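Local coordinates for nitroreductase-like family protein (Bacillus cereus, PDB 2I7H) that belongs to the nitroreductase-like proteins, forms a two-subunit assembly and binds flavin mononucleotide, its precise role being unassigned, at residues 47-52 and 109-114; 118-123 and 134-139; 140-145 and 160-165. One frame throughout, in Å; residues are numbered along the deposited sequence. Where two conformers were deposited one is given.

Contact 1 of 3, residues 47-52 and 109-114; sequences KHREPW and RDEDYA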
loop_
_atom_site.group_PDB
_atom_site.type_symbol
_atom_site.label_atom_id
_atom_site.label_comp_id
_atom_site.label_asym_id
_atom_site.label_seq_id
_atom_site.Cartn_x
_atom_site.Cartn_y
_atom_site.Cartn_z
ATOM N N LYS A 47 -2.665 -15.055 -1.509
ATOM C CA LYS A 47 -2.224 -16.438 -1.343
ATOM C C LYS A 47 -1.175 -16.631 -0.241
ATOM O O LYS A 47 -0.522 -17.671 -0.169
ATOM C CB LYS A 47 -1.754 -17.021 -2.680
ATOM C CG LYS A 47 -2.840 -17.096 -3.740
ATOM C CD LYS A 47 -3.907 -18.133 -3.397
ATOM C CE LYS A 47 -4.779 -18.450 -4.603
ATOM N NZ LYS A 47 -5.427 -19.785 -4.469
ATOM N N HIS A 48 -1.028 -15.621 0.619
ATOM C CA HIS A 48 -0.085 -15.674 1.752
ATOM C C HIS A 48 1.354 -15.913 1.256
ATOM O O HIS A 48 2.122 -16.712 1.831
ATOM C CB HIS A 48 -0.553 -16.730 2.788
ATOM C CG HIS A 48 0.110 -16.617 4.126
ATOM N ND1 HIS A 48 -0.184 -15.608 5.023
ATOM C CD2 HIS A 48 1.053 -17.392 4.724
ATOM C CE1 HIS A 48 0.555 -15.767 6.111
ATOM N NE2 HIS A 48 1.316 -16.838 5.952
ATOM N N ARG A 49 1.701 -15.229 0.164
ATOM C CA ARG A 49 3.052 -15.323 -0.419
ATOM C C ARG A 49 4.061 -14.498 0.367
ATOM O O ARG A 49 5.265 -14.708 0.215
ATOM C CB ARG A 49 3.086 -14.919 -1.897
ATOM C CG ARG A 49 2.428 -15.902 -2.819
ATOM C CD ARG A 49 2.788 -15.628 -4.276
ATOM N NE ARG A 49 2.168 -14.403 -4.777
ATOM C CZ ARG A 49 0.976 -14.334 -5.372
ATOM N NH1 ARG A 49 0.518 -13.156 -5.815
ATOM N NH2 ARG A 49 0.261 -15.439 -5.536
ATOM N N GLU A 50 3.558 -13.573 1.194
ATOM C CA GLU A 50 4.387 -12.694 2.028
ATOM C C GLU A 50 5.636 -12.195 1.266
ATOM O O GLU A 50 6.757 -12.490 1.663
ATOM C CB GLU A 50 4.785 -13.398 3.347
ATOM C CG GLU A 50 3.623 -13.697 4.274
ATOM C CD GLU A 50 4.071 -14.395 5.565
ATOM O OE1 GLU A 50 4.447 -15.593 5.534
ATOM O OE2 GLU A 50 4.068 -13.723 6.613
ATOM N N PRO A 51 5.435 -11.447 0.169
ATOM C CA PRO A 51 6.526 -11.193 -0.773
ATOM C C PRO A 51 7.661 -10.306 -0.242
ATOM O O PRO A 51 8.720 -10.210 -0.873
ATOM C CB PRO A 51 5.800 -10.480 -1.929
ATOM C CG PRO A 51 4.656 -9.793 -1.272
ATOM C CD PRO A 51 4.182 -10.795 -0.282
ATOM N N TRP A 52 7.440 -9.656 0.887
ATOM C CA TRP A 52 8.350 -8.596 1.338
ATOM C C TRP A 52 9.633 -9.178 1.961
ATOM O O TRP A 52 9.597 -10.225 2.609
ATOM C CB TRP A 52 7.625 -7.676 2.331
ATOM C CG TRP A 52 6.807 -8.448 3.320
ATOM C CD1 TRP A 52 7.283 -9.199 4.399
ATOM C CD2 TRP A 52 5.372 -8.612 3.329
ATOM N NE1 TRP A 52 6.242 -9.776 5.062
ATOM C CE2 TRP A 52 5.058 -9.456 4.435
ATOM C CE3 TRP A 52 4.336 -8.140 2.521
ATOM C CZ2 TRP A 52 3.746 -9.829 4.750
ATOM C CZ3 TRP A 52 3.005 -8.513 2.834
ATOM C CH2 TRP A 52 2.737 -9.357 3.946
ATOM N N ARG A 109 3.055 -10.654 -9.922
ATOM C CA ARG A 109 4.019 -9.597 -9.574
ATOM C C ARG A 109 3.300 -8.342 -9.061
ATOM O O ARG A 109 3.755 -7.701 -8.116
ATOM C CB ARG A 109 4.922 -9.281 -10.786
ATOM C CG ARG A 109 5.935 -8.209 -10.592
ATOM C CD ARG A 109 5.373 -6.746 -10.582
ATOM N NE ARG A 109 4.540 -6.464 -11.758
ATOM C CZ ARG A 109 5.021 -6.470 -12.995
ATOM N NH1 ARG A 109 6.315 -6.724 -13.156
ATOM N NH2 ARG A 109 4.219 -6.237 -14.042
ATOM N N ASP A 110 2.220 -7.952 -9.741
ATOM C CA ASP A 110 1.420 -6.813 -9.333
ATOM C C ASP A 110 0.836 -7.029 -7.950
ATOM O O ASP A 110 0.893 -6.143 -7.112
ATOM C CB ASP A 110 0.292 -6.544 -10.351
ATOM C CG ASP A 110 0.801 -5.912 -11.640
ATOM O OD1 ASP A 110 2.013 -5.580 -11.753
ATOM O OD2 ASP A 110 -0.005 -5.809 -12.565
ATOM N N GLU A 111 0.241 -8.197 -7.726
ATOM C CA GLU A 111 -0.218 -8.605 -6.389
ATOM C C GLU A 111 0.890 -8.520 -5.333
ATOM O O GLU A 111 0.687 -7.996 -4.260
ATOM C CB GLU A 111 -0.789 -10.041 -6.420
ATOM C CG GLU A 111 -2.205 -10.100 -6.906
ATOM C CD GLU A 111 -2.685 -11.514 -7.279
ATOM O OE1 GLU A 111 -1.927 -12.482 -7.238
ATOM O OE2 GLU A 111 -3.847 -11.641 -7.679
ATOM N N ASP A 112 2.056 -9.048 -5.639
ATOM C CA ASP A 112 3.150 -9.031 -4.680
ATOM C C ASP A 112 3.582 -7.608 -4.351
ATOM O O ASP A 112 3.839 -7.263 -3.188
ATOM C CB ASP A 112 4.303 -9.876 -5.219
ATOM C CG ASP A 112 3.988 -11.352 -5.166
ATOM O OD1 ASP A 112 2.969 -11.727 -4.536
ATOM O OD2 ASP A 112 4.773 -12.134 -5.707
ATOM N N TYR A 113 3.662 -6.796 -5.391
ATOM C CA TYR A 113 4.012 -5.398 -5.268
ATOM C C TYR A 113 2.967 -4.617 -4.441
ATOM O O TYR A 113 3.319 -3.848 -3.531
ATOM C CB TYR A 113 4.181 -4.822 -6.680
ATOM C CG TYR A 113 4.693 -3.433 -6.740
ATOM C CD1 TYR A 113 6.041 -3.153 -6.555
ATOM C CD2 TYR A 113 3.830 -2.375 -6.971
ATOM C CE1 TYR A 113 6.519 -1.840 -6.606
ATOM C CE2 TYR A 113 4.303 -1.065 -7.020
ATOM C CZ TYR A 113 5.611 -0.815 -6.835
ATOM O OH TYR A 113 6.030 0.475 -6.931
ATOM N N ALA A 114 1.688 -4.842 -4.736
ATOM C CA ALA A 114 0.591 -4.312 -3.922
ATOM C C ALA A 114 0.769 -4.628 -2.421
ATOM O O ALA A 114 0.718 -3.719 -1.566
ATOM C CB ALA A 114 -0.760 -4.849 -4.440
HETATM O O HOH W 1 -1.927 -15.169 -7.210
#

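Contact 2 of 3, residues 118-123 and 134-139; sequences AFMQNF and CVWKSG. With FMN (flavin mononucleotide), chain G.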
loop_
_atom_site.group_PDB
_atom_site.type_symbol
_atom_site.label_atom_id
_atom_site.label_comp_id
_atom_site.label_asym_id
_atom_site.label_seq_id
_atom_site.Cartn_x
_atom_site.Cartn_y
_atom_site.Cartn_z
ATOM N N ALA A 118 1.517 -2.240 0.784
ATOM C CA ALA A 118 0.639 -2.276 1.942
ATOM C C ALA A 118 1.461 -2.467 3.243
ATOM O O ALA A 118 1.191 -1.807 4.239
ATOM C CB ALA A 118 -0.509 -3.414 1.791
ATOM N N PHE A 119 2.433 -3.385 3.216
ATOM C CA PHE A 119 3.401 -3.604 4.301
ATOM C C PHE A 119 4.164 -2.326 4.651
ATOM O O PHE A 119 4.294 -1.986 5.831
ATOM C CB PHE A 119 4.334 -4.763 3.898
ATOM C CG PHE A 119 5.584 -4.903 4.723
ATOM C CD1 PHE A 119 5.566 -5.585 5.934
ATOM C CD2 PHE A 119 6.804 -4.447 4.225
ATOM C CE1 PHE A 119 6.697 -5.720 6.650
ATOM C CE2 PHE A 119 7.938 -4.571 4.934
ATOM C CZ PHE A 119 7.909 -5.202 6.164
HETATM N N MSE A 120 4.614 -1.581 3.638
HETATM C CA MSE A 120 5.392 -0.354 3.868
HETATM C C MSE A 120 4.561 0.765 4.443
HETATM O O MSE A 120 5.026 1.489 5.322
HETATM C CB MSE A 120 6.110 0.128 2.594
HETATM C CG MSE A 120 7.237 -0.790 2.175
HETATM SE SE MSE A 120 8.148 -0.320 0.498
HETATM C CE MSE A 120 9.132 1.207 1.100
ATOM N N GLN A 121 3.345 0.904 3.930
ATOM C CA GLN A 121 2.400 1.853 4.456
ATOM C C GLN A 121 2.003 1.522 5.905
ATOM O O GLN A 121 1.983 2.413 6.745
ATOM C CB GLN A 121 1.166 1.969 3.558
ATOM C CG GLN A 121 0.051 2.835 4.156
ATOM C CD GLN A 121 0.400 4.299 4.317
ATOM O OE1 GLN A 121 -0.452 5.101 4.729
ATOM N NE2 GLN A 121 1.636 4.665 4.020
ATOM N N ASN A 122 1.724 0.239 6.181
ATOM C CA ASN A 122 1.522 -0.228 7.553
ATOM C C ASN A 122 2.663 0.229 8.433
ATOM O O ASN A 122 2.448 0.772 9.507
ATOM C CB ASN A 122 1.535 -1.749 7.612
ATOM C CG ASN A 122 0.219 -2.379 7.263
ATOM O OD1 ASN A 122 -0.825 -1.734 7.163
ATOM N ND2 ASN A 122 0.265 -3.687 7.091
ATOM N N PHE A 123 3.888 -0.042 7.975
ATOM C CA PHE A 123 5.081 0.277 8.739
ATOM C C PHE A 123 5.147 1.771 9.037
ATOM O O PHE A 123 5.483 2.163 10.150
ATOM C CB PHE A 123 6.358 -0.118 8.001
ATOM C CG PHE A 123 7.574 0.286 8.740
ATOM C CD1 PHE A 123 8.081 -0.526 9.789
ATOM C CD2 PHE A 123 8.173 1.508 8.485
ATOM C CE1 PHE A 123 9.182 -0.110 10.496
ATOM C CE2 PHE A 123 9.273 1.920 9.197
ATOM C CZ PHE A 123 9.782 1.130 10.197
ATOM N N CYS A 134 9.557 8.899 8.911
ATOM C CA CYS A 134 10.295 8.308 7.820
ATOM C C CYS A 134 9.868 8.807 6.453
ATOM O O CYS A 134 8.797 9.370 6.305
ATOM C CB CYS A 134 10.256 6.784 7.890
ATOM S SG CYS A 134 8.658 6.096 7.902
ATOM N N VAL A 135 10.766 8.650 5.485
ATOM C CA VAL A 135 10.444 8.801 4.072
ATOM C C VAL A 135 10.688 7.515 3.306
ATOM O O VAL A 135 11.695 6.833 3.521
ATOM C CB VAL A 135 11.284 9.829 3.324
ATOM C CG1 VAL A 135 10.439 10.977 2.874
ATOM C CG2 VAL A 135 12.531 10.206 4.068
ATOM N N TRP A 136 9.765 7.255 2.385
ATOM C CA TRP A 136 9.763 6.136 1.465
ATOM C C TRP A 136 10.428 6.681 0.228
ATOM O O TRP A 136 9.878 7.547 -0.447
ATOM C CB TRP A 136 8.316 5.813 1.138
ATOM C CG TRP A 136 8.043 4.693 0.203
ATOM C CD1 TRP A 136 8.843 4.224 -0.822
ATOM C CD2 TRP A 136 6.835 3.951 0.143
ATOM N NE1 TRP A 136 8.226 3.178 -1.466
ATOM C CE2 TRP A 136 6.976 3.006 -0.916
ATOM C CE3 TRP A 136 5.644 3.956 0.911
ATOM C CZ2 TRP A 136 5.966 2.094 -1.239
ATOM C CZ3 TRP A 136 4.653 3.031 0.611
ATOM C CH2 TRP A 136 4.831 2.104 -0.472
ATOM N N LYS A 137 11.615 6.187 -0.077
ATOM C CA LYS A 137 12.341 6.741 -1.201
ATOM C C LYS A 137 12.265 5.860 -2.409
ATOM O O LYS A 137 12.314 4.631 -2.307
ATOM C CB LYS A 137 13.785 7.051 -0.841
ATOM C CG LYS A 137 14.093 8.528 -0.870
ATOM C CD LYS A 137 13.918 9.212 0.436
ATOM C CE LYS A 137 14.866 10.404 0.500
ATOM N NZ LYS A 137 14.473 11.562 -0.385
ATOM N N SER A 138 12.047 6.490 -3.554
ATOM C CA SER A 138 12.259 5.840 -4.828
ATOM C C SER A 138 13.092 6.714 -5.728
ATOM O O SER A 138 13.879 7.546 -5.268
ATOM C CB SER A 138 10.962 5.502 -5.549
ATOM O OG SER A 138 11.268 5.143 -6.892
ATOM N N GLY A 139 12.915 6.515 -7.025
ATOM C CA GLY A 139 13.801 7.153 -7.989
ATOM C C GLY A 139 14.679 6.117 -8.620
ATOM O O GLY A 139 14.677 4.950 -8.201
HETATM N N1 FMN G . 9.892 11.447 -1.130
HETATM C C2 FMN G . 11.193 11.831 -1.444
HETATM O O2 FMN G . 11.677 12.830 -0.918
HETATM N N3 FMN G . 11.938 11.084 -2.341
HETATM C C4 FMN G . 11.356 9.960 -2.915
HETATM O O4 FMN G . 11.867 9.430 -3.888
HETATM C C4A FMN G . 10.061 9.586 -2.595
HETATM N N5 FMN G . 9.520 8.458 -3.190
HETATM C C5A FMN G . 8.215 8.081 -2.891
HETATM C C6 FMN G . 7.732 6.947 -3.515
HETATM C C7 FMN G . 6.462 6.462 -3.288
HETATM C C7M FMN G . 6.149 5.086 -3.796
HETATM C C8 FMN G . 5.638 7.154 -2.404
HETATM C C8M FMN G . 4.294 6.559 -2.080
HETATM C C9 FMN G . 6.124 8.319 -1.757
HETATM C C9A FMN G . 7.422 8.809 -1.993
HETATM N N10 FMN G . 7.980 9.974 -1.383
HETATM C C10 FMN G . 9.304 10.333 -1.689
HETATM C "C1'" FMN G . 7.133 11.003 -0.661
HETATM C "C2'" FMN G . 6.561 12.033 -1.642
HETATM O "O2'" FMN G . 7.605 12.758 -2.225
HETATM C "C3'" FMN G . 5.467 13.015 -1.147
HETATM O "O3'" FMN G . 5.909 14.340 -0.920
HETATM C "C4'" FMN G . 4.751 12.629 0.122
HETATM O "O4'" FMN G . 4.440 11.259 0.147
HETATM C "C5'" FMN G . 3.484 13.471 0.226
HETATM O "O5'" FMN G . 3.569 14.101 1.491
HETATM P P FMN G . 3.417 13.213 2.843
HETATM O O1P FMN G . 4.080 13.952 3.991
HETATM O O2P FMN G . 1.936 13.104 3.101
HETATM O O3P FMN G . 3.983 11.803 2.716
#

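Contact 3 of 3, residues 140-145 and 160-165; sequences GLNYNP and VGILHI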
loop_
_atom_site.group_PDB
_atom_site.type_symbol
_atom_site.label_atom_id
_atom_site.label_comp_id
_atom_site.label_asym_id
_atom_site.label_seq_id
_atom_site.Cartn_x
_atom_site.Cartn_y
_atom_site.Cartn_z
ATOM N N GLY A 140 15.454 6.574 -9.592
ATOM C CA GLY A 140 16.300 5.740 -10.410
ATOM C C GLY A 140 17.342 4.893 -9.723
ATOM O O GLY A 140 17.787 3.902 -10.290
ATOM N N LEU A 141 17.721 5.273 -8.506
ATOM C CA LEU A 141 18.748 4.540 -7.753
ATOM C C LEU A 141 18.298 3.088 -7.529
ATOM O O LEU A 141 19.072 2.150 -7.716
ATOM C CB LEU A 141 19.048 5.259 -6.431
ATOM C CG LEU A 141 19.830 4.476 -5.377
ATOM C CD1 LEU A 141 21.345 4.399 -5.783
ATOM C CD2 LEU A 141 19.610 5.095 -3.974
ATOM N N ASN A 142 17.018 2.931 -7.199
ATOM C CA ASN A 142 16.406 1.652 -6.909
ATOM C C ASN A 142 16.302 0.734 -8.127
ATOM O O ASN A 142 16.049 -0.465 -7.980
ATOM C CB ASN A 142 15.020 1.875 -6.299
ATOM C CG ASN A 142 15.058 2.686 -4.994
ATOM O OD1 ASN A 142 16.135 3.104 -4.540
ATOM N ND2 ASN A 142 13.877 2.892 -4.372
ATOM N N TYR A 143 16.503 1.288 -9.320
ATOM C CA TYR A 143 16.414 0.503 -10.569
ATOM C C TYR A 143 17.786 0.263 -11.198
ATOM O O TYR A 143 17.914 -0.475 -12.172
ATOM C CB TYR A 143 15.462 1.177 -11.592
ATOM C CG TYR A 143 14.039 1.366 -11.121
ATOM C CD1 TYR A 143 13.716 2.358 -10.188
ATOM C CD2 TYR A 143 13.008 0.569 -11.628
ATOM C CE1 TYR A 143 12.390 2.540 -9.738
ATOM C CE2 TYR A 143 11.677 0.740 -11.223
ATOM C CZ TYR A 143 11.379 1.717 -10.280
ATOM O OH TYR A 143 10.090 1.888 -9.884
ATOM N N ASN A 144 18.807 0.900 -10.618
ATOM C CA ASN A 144 20.175 0.853 -11.112
ATOM C C ASN A 144 20.808 -0.509 -10.803
ATOM O O ASN A 144 20.957 -0.869 -9.635
ATOM C CB ASN A 144 20.977 2.009 -10.498
ATOM C CG ASN A 144 22.306 2.205 -11.167
ATOM O OD1 ASN A 144 22.970 1.249 -11.529
ATOM N ND2 ASN A 144 22.715 3.454 -11.321
ATOM N N PRO A 145 21.141 -1.291 -11.850
ATOM C CA PRO A 145 21.670 -2.635 -11.628
ATOM C C PRO A 145 22.990 -2.638 -10.851
ATOM O O PRO A 145 23.305 -3.625 -10.169
ATOM C CB PRO A 145 21.832 -3.201 -13.057
ATOM C CG PRO A 145 21.835 -2.033 -13.951
ATOM C CD PRO A 145 20.990 -0.987 -13.278
ATOM N N VAL A 160 11.271 -2.070 -3.860
ATOM C CA VAL A 160 10.033 -1.307 -3.751
ATOM C C VAL A 160 10.242 0.069 -3.113
ATOM O O VAL A 160 9.585 1.031 -3.499
ATOM C CB VAL A 160 8.954 -2.113 -3.019
ATOM C CG1 VAL A 160 7.656 -1.382 -3.055
ATOM C CG2 VAL A 160 8.833 -3.492 -3.704
ATOM N N GLY A 161 11.166 0.167 -2.161
ATOM C CA GLY A 161 11.460 1.440 -1.549
ATOM C C GLY A 161 12.625 1.352 -0.602
ATOM O O GLY A 161 13.000 0.264 -0.152
ATOM N N ILE A 162 13.233 2.508 -0.337
ATOM C CA ILE A 162 14.181 2.630 0.758
ATOM C C ILE A 162 13.543 3.551 1.763
ATOM O O ILE A 162 13.249 4.694 1.461
ATOM C CB ILE A 162 15.579 3.133 0.323
ATOM C CG1 ILE A 162 16.117 2.238 -0.804
ATOM C CG2 ILE A 162 16.540 3.213 1.573
ATOM C CD1 ILE A 162 17.574 2.465 -1.203
ATOM N N LEU A 163 13.291 3.035 2.956
ATOM C CA LEU A 163 12.713 3.847 4.010
ATOM C C LEU A 163 13.823 4.451 4.857
ATOM O O LEU A 163 14.685 3.732 5.339
ATOM C CB LEU A 163 11.781 3.015 4.890
ATOM C CG LEU A 163 10.506 2.430 4.316
ATOM C CD1 LEU A 163 10.236 1.184 5.113
ATOM C CD2 LEU A 163 9.354 3.444 4.443
ATOM N N HIS A 164 13.795 5.772 5.006
ATOM C CA HIS A 164 14.747 6.517 5.839
ATOM C C HIS A 164 14.020 6.917 7.110
ATOM O O HIS A 164 12.937 7.466 7.052
ATOM C CB HIS A 164 15.288 7.730 5.096
ATOM C CG HIS A 164 16.182 7.365 3.947
ATOM N ND1 HIS A 164 17.523 7.668 3.923
ATOM C CD2 HIS A 164 15.924 6.712 2.785
ATOM C CE1 HIS A 164 18.053 7.240 2.789
ATOM N NE2 HIS A 164 17.105 6.649 2.087
ATOM N N ILE A 165 14.604 6.601 8.251
ATOM C CA ILE A 165 13.848 6.542 9.496
ATOM C C ILE A 165 14.618 7.182 10.639
ATOM O O ILE A 165 15.820 7.002 10.756
ATOM C CB ILE A 165 13.562 5.071 9.901
ATOM C CG1 ILE A 165 12.934 4.300 8.745
ATOM C CG2 ILE A 165 12.689 4.995 11.165
ATOM C CD1 ILE A 165 13.241 2.800 8.756
HETATM O O HOH W 2 11.688 2.060 -5.843
#

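Contact 1 of 3, residues 47-52 and 109-114
Arg49 meets two consecutive acidic residues of the helix, Glu111 and Asp112, with the edge of its guanidinium group. Arg49 NE gives a fairly straight bond to Asp112 OD1 at 2.8 Å, taken up by the syn lone pair. Arg49 NH1 reaches Asp112 OD1 as well, from above the carboxylate plane, at 3.1 Å and more bent. Arg49 NH1 also donates to Glu111 OE1 at 2.9 Å, where the anti lone pair is used. The guanidinium and the Glu111 carboxylate are turned 21° from each other; the Asp112 carboxylate is turned 60° from the guanidinium. A water links Arg49 NH2 to Glu111 OE1 and closes the network along the guanidinium edge. Pro51 packs alongside the acid, its CB 3.7 Å from Asp112 CB. The salt bridges thus fasten the loop between helix 30-40 and strand 53-58 to helix 106-129, in the nitroreductase fold. The bend of the Arg49 chain at chi3 (-70°) turns the guanidinium edge toward both acids. Further out, Glu111 OE2 is hydrogen-bonded to Ser138 OG of the second subunit, and Glu111 belongs to a flavin mononucleotide pocket. Asn45 OD1 accepts from Glu50 N, and Pro51 also packs on Asn45.

Contact 2 of 3, residues 118-123 and 134-139
Met120, a selenomethionine, lays its end across one face of the Trp136 indole. Its methyl CE stands 3.4 Å from the centroid of the five-membered ring and only 11° off the ring normal, a CH-pi contact. Met120 SE approaches the six-membered ring obliquely, 4.1 Å from its centroid, which makes this a Met-aromatic contact as well. CB meets the far rim at CZ3 and CH2. The bend at chi3 (73°) brings the methyl back over the pyrrole part. On the opposite face of the indole lies C7M, a methyl of the flavin mononucleotide, 3.6 Å from Trp136 CE2. The ring is therefore sandwiched between Met120 and the flavin mononucleotide. Its NE1 is hydrogen-bonded to Val160 O, which helps to fix the turn of the ring. Past Trp136 the chain leaves the strand along the flavin mononucleotide. Ser138 N donates to FMN O4 at 3.0 Å, and Lys137 NZ to FMN O2 at 3.1 Å. At the other end, Cys134 SG touches the ring edge of Phe123 at CE2, 4.4 Å away. Helix 118-123 and strand 134-137 run nearly antiparallel, at 162°, with their axes 10.3 Å apart. Strand 157-167 pairs with strand 132-137 and also packs on Met120, while helix 30-40 covers Phe123.

Contact 3 of 3, residues 140-145 and 160-165
Residues 140-143 form a short 3-10 turn beside strand 160-165, and the backbones come nearest at Asn142 and Gly161, whose CA atoms are 7.3 Å apart. Side chains bridge that separation. Asn142 points its amide at the strand. Asn142 OD1 rests against the end of Ile162, 3.7 Å from Ile162 CD1 and close to CG1 as well. These are van der Waals contacts, and no direct hydrogen bond crosses between the two segments. The other branch, Asn142 ND2, faces the main chain, 4.0 Å from Gly161 CA. ND2 donates to Lys137 O, its main partner, and to a water 2.8 Å away. That water in turn makes a weak bond to Val160 O. The two acceptors suggest which end of the amide is nitrogen and hold its rotation. Ile162 has CG1 beside its backbone N (chi1 -54°) and an extended chain beyond, which carries CD1 out to the turn. There CD1 also meets Leu141 CD2 at 4.3 Å, a looser apolar touch. The turn is closed by a backbone bond from Tyr143 N to Gly140 O. Asn144 follows as the N-cap of helix 145-150, its OD1 accepting from Leu146 N. On the strand, Val160 and Gly161 both face Val98 and form a classic beta bulge. Tyr143 OH is hydrogen-bonded to Asp110 OD2 of the second subunit, so the turn also takes part in the dimer. Strand 157-167 runs between strands 94-101 and 132-137 in the antiparallel sheet. Helix 106-129 packs on it through Val160 and Leu163, and the turn leads from strand 132-137 into helix 145-150.

How the contacts relate
From the N terminus, contact 1 comes first: it closes a long span of 56 residues, bringing the loop at 47-52 to the early part of helix 106-129. Contact 2 opens further along that helix and closes a short connection to strand 132-137. Contact 3 begins directly after it and brings the turn at 140-145 against strand 157-167. The three follow in series, so none nests or crosses. Contacts 1 and 2 share helix 106-129 and touch where Trp52 stacks on Phe119. Contacts 2 and 3 meet in the sheet, where Lys137 N pairs with Ile162 O. Tyr113 packs on Val160 between contacts 1 and 3. All three reach the second subunit.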